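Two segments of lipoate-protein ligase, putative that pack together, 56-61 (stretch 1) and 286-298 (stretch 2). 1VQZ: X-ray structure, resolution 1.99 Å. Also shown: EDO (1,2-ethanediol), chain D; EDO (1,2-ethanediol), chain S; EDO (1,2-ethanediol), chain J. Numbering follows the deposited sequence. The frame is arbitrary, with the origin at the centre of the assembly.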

ATOM      1  N   GLY A  56      -6.244  -0.705  -0.480  1.00 27.38           N
ATOM      2  CA  GLY A  56      -5.582  -0.091   0.644  1.00 25.38           C
ATOM      3  C   GLY A  56      -6.154  -0.568   1.957  1.00 27.28           C
ATOM      4  O   GLY A  56      -7.302  -1.014   2.065  1.00 26.73           O
ATOM      5  N   ARG A  57      -5.306  -0.512   2.968  1.00 27.64           N
ATOM      6  CA  ARG A  57      -5.622  -0.937   4.327  1.00 28.30           C
ATOM      7  C   ARG A  57      -6.953  -0.430   4.934  1.00 29.20           C
ATOM      8  O   ARG A  57      -7.587  -1.126   5.782  1.00 26.80           O
ATOM      9  CB  ARG A  57      -4.412  -0.512   5.200  1.00 29.22           C
ATOM     10  CG  ARG A  57      -4.467  -0.871   6.586  1.00 33.62           C
ATOM     11  CD  ARG A  57      -3.205  -0.395   7.274  1.00 30.93           C
ATOM     12  NE  ARG A  57      -3.094   1.035   7.188  1.00 38.34           N
ATOM     13  CZ  ARG A  57      -1.981   1.738   7.235  1.00 29.49           C
ATOM     14  NH1 ARG A  57      -0.787   1.170   7.358  1.00 40.82           N
ATOM     15  NH2 ARG A  57      -2.074   3.046   7.145  1.00 38.50           N
ATOM     16  N   HIS A  58      -7.392   0.757   4.527  1.00 27.49           N
ATOM     17  CA  HIS A  58      -8.614   1.327   5.055  1.00 24.50           C
ATOM     18  C   HIS A  58      -9.756   1.520   4.066  1.00 23.19           C
ATOM     19  O   HIS A  58     -10.772   2.085   4.433  1.00 25.68           O
ATOM     20  CB  HIS A  58      -8.297   2.627   5.775  1.00 24.25           C
ATOM     21  CG  HIS A  58      -7.326   2.467   6.900  1.00 24.18           C
ATOM     22  ND1 HIS A  58      -7.470   1.500   7.874  1.00 28.81           N
ATOM     23  CD2 HIS A  58      -6.156   3.110   7.181  1.00 27.20           C
ATOM     24  CE1 HIS A  58      -6.459   1.579   8.729  1.00 30.05           C
ATOM     25  NE2 HIS A  58      -5.641   2.536   8.331  1.00 27.12           N
ATOM     26  N   GLN A  59      -9.611   1.000   2.838  1.00 24.38           N
ATOM     27  CA  GLN A  59     -10.646   1.139   1.826  1.00 27.92           C
ATOM     28  C   GLN A  59     -11.887   0.301   2.215  1.00 26.56           C
ATOM     29  O   GLN A  59     -11.783  -0.764   2.813  1.00 25.51           O
ATOM     30  CB  GLN A  59     -10.159   0.751   0.401  1.00 25.22           C
ATOM     31  CG  GLN A  59      -9.263   1.770  -0.280  1.00 27.42           C
ATOM     32  CD  GLN A  59      -9.025   1.490  -1.755  1.00 23.11           C
ATOM     33  OE1 GLN A  59      -8.144   0.697  -2.127  1.00 24.33           O
ATOM     34  NE2 GLN A  59      -9.804   2.158  -2.614  1.00 26.88           N
ATOM     35  N   ASN A  60     -13.039   0.832   1.849  1.00 24.33           N
ATOM     36  CA  ASN A  60     -14.315   0.170   2.035  1.00 24.13           C
ATOM     37  C   ASN A  60     -14.556  -0.668   0.782  1.00 24.57           C
ATOM     38  O   ASN A  60     -15.198  -0.235  -0.177  1.00 24.80           O
ATOM     39  CB  ASN A  60     -15.413   1.205   2.316  1.00 23.48           C
ATOM     40  CG  ASN A  60     -16.758   0.561   2.630  1.00 25.63           C
ATOM     41  OD1 ASN A  60     -16.920  -0.642   2.477  1.00 34.00           O
ATOM     42  ND2 ASN A  60     -17.726   1.354   3.009  1.00 20.84           N
ATOM     43  N   THR A  61     -13.956  -1.864   0.814  1.00 22.07           N
ATOM     44  CA  THR A  61     -13.800  -2.757  -0.323  1.00 25.28           C
ATOM     45  C   THR A  61     -15.113  -3.007  -1.052  1.00 28.64           C
ATOM     46  O   THR A  61     -15.199  -2.823  -2.276  1.00 27.18           O
ATOM     47  CB  THR A  61     -13.165  -4.047   0.120  1.00 22.97           C
ATOM     48  OG1 THR A  61     -12.051  -3.745   0.984  1.00 25.93           O
ATOM     49  CG2 THR A  61     -12.697  -4.842  -1.092  1.00 27.68           C
ATOM     50  N   LYS A 286     -15.207   4.300  13.325  1.00 33.48           N
ATOM     51  CA  LYS A 286     -14.368   3.581  12.354  1.00 30.96           C
ATOM     52  C   LYS A 286     -14.269   4.433  11.093  1.00 33.78           C
ATOM     53  O   LYS A 286     -15.255   5.055  10.650  1.00 34.22           O
ATOM     54  CB  LYS A 286     -14.942   2.182  12.037  1.00 35.07           C
ATOM     55  CG  LYS A 286     -13.883   1.293  11.342  1.00 32.08           C
ATOM     56  CD  LYS A 286     -14.215  -0.113  11.200  1.00 34.88           C
ATOM     57  CE  LYS A 286     -13.035  -0.910  10.654  1.00 40.74           C
ATOM     58  NZ  LYS A 286     -12.016  -1.334  11.678  1.00 37.69           N
ATOM     59  N   ILE A 287     -13.051   4.532  10.561  1.00 33.56           N
ATOM     60  CA  ILE A 287     -12.738   5.409   9.462  1.00 27.80           C
ATOM     61  C   ILE A 287     -12.224   4.592   8.299  1.00 30.27           C
ATOM     62  O   ILE A 287     -11.270   3.789   8.449  1.00 31.10           O
ATOM     63  CB  ILE A 287     -11.723   6.454   9.891  1.00 26.99           C
ATOM     64  CG1 ILE A 287     -12.285   7.269  11.094  1.00 31.41           C
ATOM     65  CG2 ILE A 287     -11.331   7.386   8.737  1.00 33.27           C
ATOM     66  CD1 ILE A 287     -11.248   8.133  11.767  1.00 36.32           C
ATOM     67  N   TYR A 288     -12.860   4.797   7.149  1.00 28.83           N
ATOM     68  CA  TYR A 288     -12.471   4.172   5.891  1.00 29.42           C
ATOM     69  C   TYR A 288     -12.043   5.231   4.896  1.00 31.04           C
ATOM     70  O   TYR A 288     -12.365   6.412   5.045  1.00 31.37           O
ATOM     71  CB  TYR A 288     -13.651   3.438   5.260  1.00 29.37           C
ATOM     72  CG  TYR A 288     -14.137   2.235   6.000  1.00 34.80           C
ATOM     73  CD1 TYR A 288     -14.905   2.385   7.144  1.00 37.49           C
ATOM     74  CD2 TYR A 288     -13.882   0.958   5.543  1.00 30.83           C
ATOM     75  CE1 TYR A 288     -15.379   1.304   7.836  1.00 36.39           C
ATOM     76  CE2 TYR A 288     -14.344  -0.159   6.256  1.00 29.83           C
ATOM     77  CZ  TYR A 288     -15.117   0.037   7.401  1.00 36.25           C
ATOM     78  OH  TYR A 288     -15.623  -1.012   8.136  1.00 38.91           O
ATOM     79  N   GLY A 289     -11.339   4.795   3.851  1.00 31.67           N
ATOM     80  CA  GLY A 289     -10.966   5.704   2.784  1.00 32.56           C
ATOM     81  C   GLY A 289      -9.770   5.243   1.994  1.00 29.87           C
ATOM     82  O   GLY A 289      -9.201   4.138   2.236  1.00 32.65           O
ATOM     83  N   ASP A 290      -9.397   6.083   1.030  1.00 31.61           N
ATOM     84  CA  ASP A 290      -8.203   5.841   0.196  1.00 29.61           C
ATOM     85  C   ASP A 290      -7.098   6.876   0.441  1.00 31.15           C
ATOM     86  O   ASP A 290      -6.156   6.952  -0.350  1.00 29.09           O
ATOM     87  CB  ASP A 290      -8.556   5.764  -1.293  1.00 34.32           C
ATOM     88  CG  ASP A 290      -9.280   7.022  -1.825  1.00 31.03           C
ATOM     89  OD1 ASP A 290      -9.315   8.063  -1.179  1.00 30.60           O
ATOM     90  OD2 ASP A 290      -9.873   6.943  -2.910  1.00 36.10           O
ATOM     91  N   PHE A 291      -7.239   7.653   1.509  1.00 30.01           N
ATOM     92  CA  PHE A 291      -6.158   8.485   2.045  1.00 32.55           C
ATOM     93  C   PHE A 291      -4.933   7.596   2.347  1.00 32.67           C
ATOM     94  O   PHE A 291      -5.019   6.378   2.511  1.00 31.03           O
ATOM     95  CB  PHE A 291      -6.587   9.194   3.341  1.00 34.60           C
ATOM     96  CG  PHE A 291      -7.106   8.261   4.415  1.00 35.51           C
ATOM     97  CD1 PHE A 291      -6.231   7.661   5.330  1.00 24.68           C
ATOM     98  CD2 PHE A 291      -8.445   7.977   4.498  1.00 33.13           C
ATOM     99  CE1 PHE A 291      -6.681   6.788   6.316  1.00 30.93           C
ATOM    100  CE2 PHE A 291      -8.923   7.111   5.522  1.00 36.96           C
ATOM    101  CZ  PHE A 291      -8.028   6.491   6.391  1.00 39.01           C
ATOM    102  N   PHE A 292      -3.773   8.214   2.359  1.00 34.26           N
ATOM    103  CA  PHE A 292      -2.573   7.506   2.715  1.00 32.60           C
ATOM    104  C   PHE A 292      -2.020   8.033   4.008  1.00 32.61           C
ATOM    105  O   PHE A 292      -1.877   9.216   4.166  1.00 32.04           O
ATOM    106  CB  PHE A 292      -1.498   7.666   1.649  1.00 33.51           C
ATOM    107  CG  PHE A 292      -0.227   7.042   2.052  1.00 31.75           C
ATOM    108  CD1 PHE A 292      -0.071   5.653   1.950  1.00 43.43           C
ATOM    109  CD2 PHE A 292       0.774   7.792   2.666  1.00 36.94           C
ATOM    110  CE1 PHE A 292       1.080   5.043   2.392  1.00 31.14           C
ATOM    111  CE2 PHE A 292       1.952   7.173   3.111  1.00 35.00           C
ATOM    112  CZ  PHE A 292       2.084   5.796   2.982  1.00 31.52           C
ATOM    113  N   GLY A 293      -1.642   7.116   4.900  1.00 31.76           N
ATOM    114  CA  GLY A 293      -0.885   7.423   6.081  1.00 35.11           C
ATOM    115  C   GLY A 293       0.064   6.270   6.300  1.00 32.88           C
ATOM    116  O   GLY A 293      -0.244   5.086   6.004  1.00 32.70           O
ATOM    117  N   ILE A 294       1.219   6.597   6.832  1.00 29.24           N
ATOM    118  CA  ILE A 294       2.275   5.585   7.085  1.00 31.74           C
ATOM    119  C   ILE A 294       1.874   4.601   8.189  1.00 29.44           C
ATOM    120  O   ILE A 294       2.287   3.451   8.170  1.00 33.40           O
ATOM    121  CB  ILE A 294       3.620   6.253   7.465  1.00 30.90           C
ATOM    122  CG1 ILE A 294       4.236   6.955   6.268  1.00 37.99           C
ATOM    123  CG2 ILE A 294       4.623   5.223   7.929  1.00 39.61           C
ATOM    124  CD1 ILE A 294       5.252   8.011   6.689  1.00 51.89           C
ATOM    125  N   GLU A 295       1.104   5.088   9.153  1.00 26.58           N
ATOM    126  CA  GLU A 295       0.559   4.318  10.289  1.00 28.89           C
ATOM    127  C   GLU A 295      -0.937   4.206  10.202  1.00 30.15           C
ATOM    128  O   GLU A 295      -1.592   5.088   9.681  1.00 30.88           O
ATOM    129  CB  GLU A 295       0.898   4.955  11.643  1.00 28.39           C
ATOM    130  CG  GLU A 295       2.355   5.125  11.833  1.00 29.53           C
ATOM    131  CD  GLU A 295       2.757   5.374  13.274  1.00 35.60           C
ATOM    132  OE1 GLU A 295       2.517   4.510  14.122  1.00 35.74           O
ATOM    133  OE2 GLU A 295       3.383   6.401  13.522  1.00 42.22           O
ATOM    134  N   ASP A 296      -1.423   3.085  10.730  1.00 30.37           N
ATOM    135  CA  ASP A 296      -2.841   2.695  10.810  1.00 31.06           C
ATOM    136  C   ASP A 296      -3.723   3.771  11.487  1.00 30.86           C
ATOM    137  O   ASP A 296      -3.390   4.286  12.551  1.00 31.13           O
ATOM    138  CB  ASP A 296      -2.939   1.398  11.594  1.00 31.06           C
ATOM    139  CG  ASP A 296      -4.208   0.636  11.323  1.00 32.81           C
ATOM    140  OD1 ASP A 296      -5.290   1.125  11.667  1.00 31.17           O
ATOM    141  OD2 ASP A 296      -4.105  -0.491  10.791  1.00 33.26           O
ATOM    142  N   VAL A 297      -4.836   4.072  10.840  1.00 29.94           N
ATOM    143  CA  VAL A 297      -5.824   5.061  11.298  1.00 30.98           C
ATOM    144  C   VAL A 297      -6.492   4.676  12.639  1.00 29.88           C
ATOM    145  O   VAL A 297      -7.120   5.516  13.281  1.00 32.05           O
ATOM    146  CB  VAL A 297      -6.877   5.408  10.158  1.00 31.19           C
ATOM    147  CG1 VAL A 297      -7.974   4.402  10.092  1.00 30.05           C
ATOM    148  CG2 VAL A 297      -7.462   6.773  10.350  1.00 33.22           C
ATOM    149  N   ALA A 298      -6.282   3.445  13.103  1.00 30.43           N
ATOM    150  CA  ALA A 298      -6.798   3.013  14.415  1.00 30.64           C
ATOM    151  C   ALA A 298      -6.414   3.952  15.546  1.00 30.84           C
ATOM    152  O   ALA A 298      -7.234   4.184  16.443  1.00 32.31           O
ATOM    153  CB  ALA A 298      -6.327   1.605  14.758  1.00 27.60           C
TER
HETATM  154  C1  EDO D 402     -11.309   0.416   7.460  1.00 38.13           C
HETATM  155  O1  EDO D 402     -10.432   1.171   8.260  1.00 23.03           O
HETATM  156  C2  EDO D 402     -10.855  -1.025   7.330  1.00 25.50           C
HETATM  157  O2  EDO D 402     -10.913  -1.639   8.587  1.00 35.31           O
HETATM  158  C1  EDO S 417      -8.035  -1.303  10.616  1.00 52.28           C
HETATM  159  O1  EDO S 417      -7.645  -0.184  11.510  1.00 28.83           O
HETATM  160  C2  EDO S 417      -7.613  -1.258   9.127  1.00 52.52           C
HETATM  161  O2  EDO S 417      -7.334  -2.501   8.415  1.00 47.78           O
HETATM  162  C1  EDO J 408     -17.985  -1.940   5.809  1.00 50.39           C
HETATM  163  O1  EDO J 408     -18.380  -1.914   4.430  1.00 38.52           O
HETATM  164  C2  EDO J 408     -18.334  -0.572   6.380  1.00 50.92           C
HETATM  165  O2  EDO J 408     -19.722  -0.323   6.131  1.00 50.35           O
HETATM  166  O   HOH W   1      -3.476   4.840   5.428  1.00 28.07           O
HETATM  167  O   HOH W   2      -6.786   2.712   2.372  1.00 20.36           O

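The contact joins parts of one chain more than 200 residues apart in sequence and buries 542 Å² in all, counting both sides. Three residues carry most of it: His-58, Arg-57 and Tyr-288. The first two sit in a type I beta turn from Gly-56 to Gln-59, while Tyr-288 lies in the strand of stretch 2. The turn is closed by Gln-59 N donating to Gly-56 O at 3.2 Å and braced by Gly-56 N donating to Gln-59 OE1 at 2.9 Å. Arg-57 and His-58 occupy its two central positions, and both CA-to-CB bonds point toward the other stretch.

The backbones meet where the end of the turn lies beside Tyr-288 and Gly-289. Gly-289 N donates to His-58 O at 2.8 Å, the one direct backbone hydrogen bond across the interface. The same carbonyl receives a CA-H...O contact from Tyr-288, Tyr-288 CA to His-58 O 3.1 Å. Water 2 adds a bridge, accepting from His-58 N at 3.0 Å and donating to Gly-289 O at 2.8 Å. Glycine is demanded here by its own stretch: at phi/psi 157/-179 a CB would jam against the preceding carbonyl and clash with Phe-291 CD2.

His-58 covers the largest area, and its ring is used on several sides. Val-297 CG1 lies 3.4 Å from the centroid of the His-58 ring, almost on the normal, a CH-pi contact over one face. Near the ring plane, His-58 CE1 comes within 3.2 Å of Asp-296 OD1, an oxygen that also caps the following helix by accepting from Ala-298 N at 2.9 Å. Phe-291 meets the imidazole rim to rim, with Phe-291 CE1 3.8 Å from His-58 CD2. His-58 ND1 donates to O1 of the chain D ethanediol at 3.0 Å, and that O1 donates to Ile-287 O at 2.8 Å, so a small molecule, probably from the crystallisation liquor, fills a polar gap between the stretches.

Arg-57 reaches across in an extended chain that bends at chi3 (p), bringing its guanidinium to backbone carbonyls. Arg-57 NH2 donates to Gly-293 O at 3.0 Å, near the guanidinium plane, where its N-H groups can point. Water 1 reinforces the link, accepting from Gly-293 N at 3.0 Å and, weakly, from Arg-57 NH2 at 2.9 Å. Asp-296 contributes charge alone to the guanidinium: Asp-296 OD2 is 4.0 Å from Arg-57 NE but well out of the guanidinium plane, so no N-H points at it.

Tyr-288 packs its ring along the end of stretch 1. Tyr-288 CD2 sits 3.6 Å from Asn-60 CB, while Gln-59 O approaches the ring edge, 3.9 Å from Tyr-288 CD2.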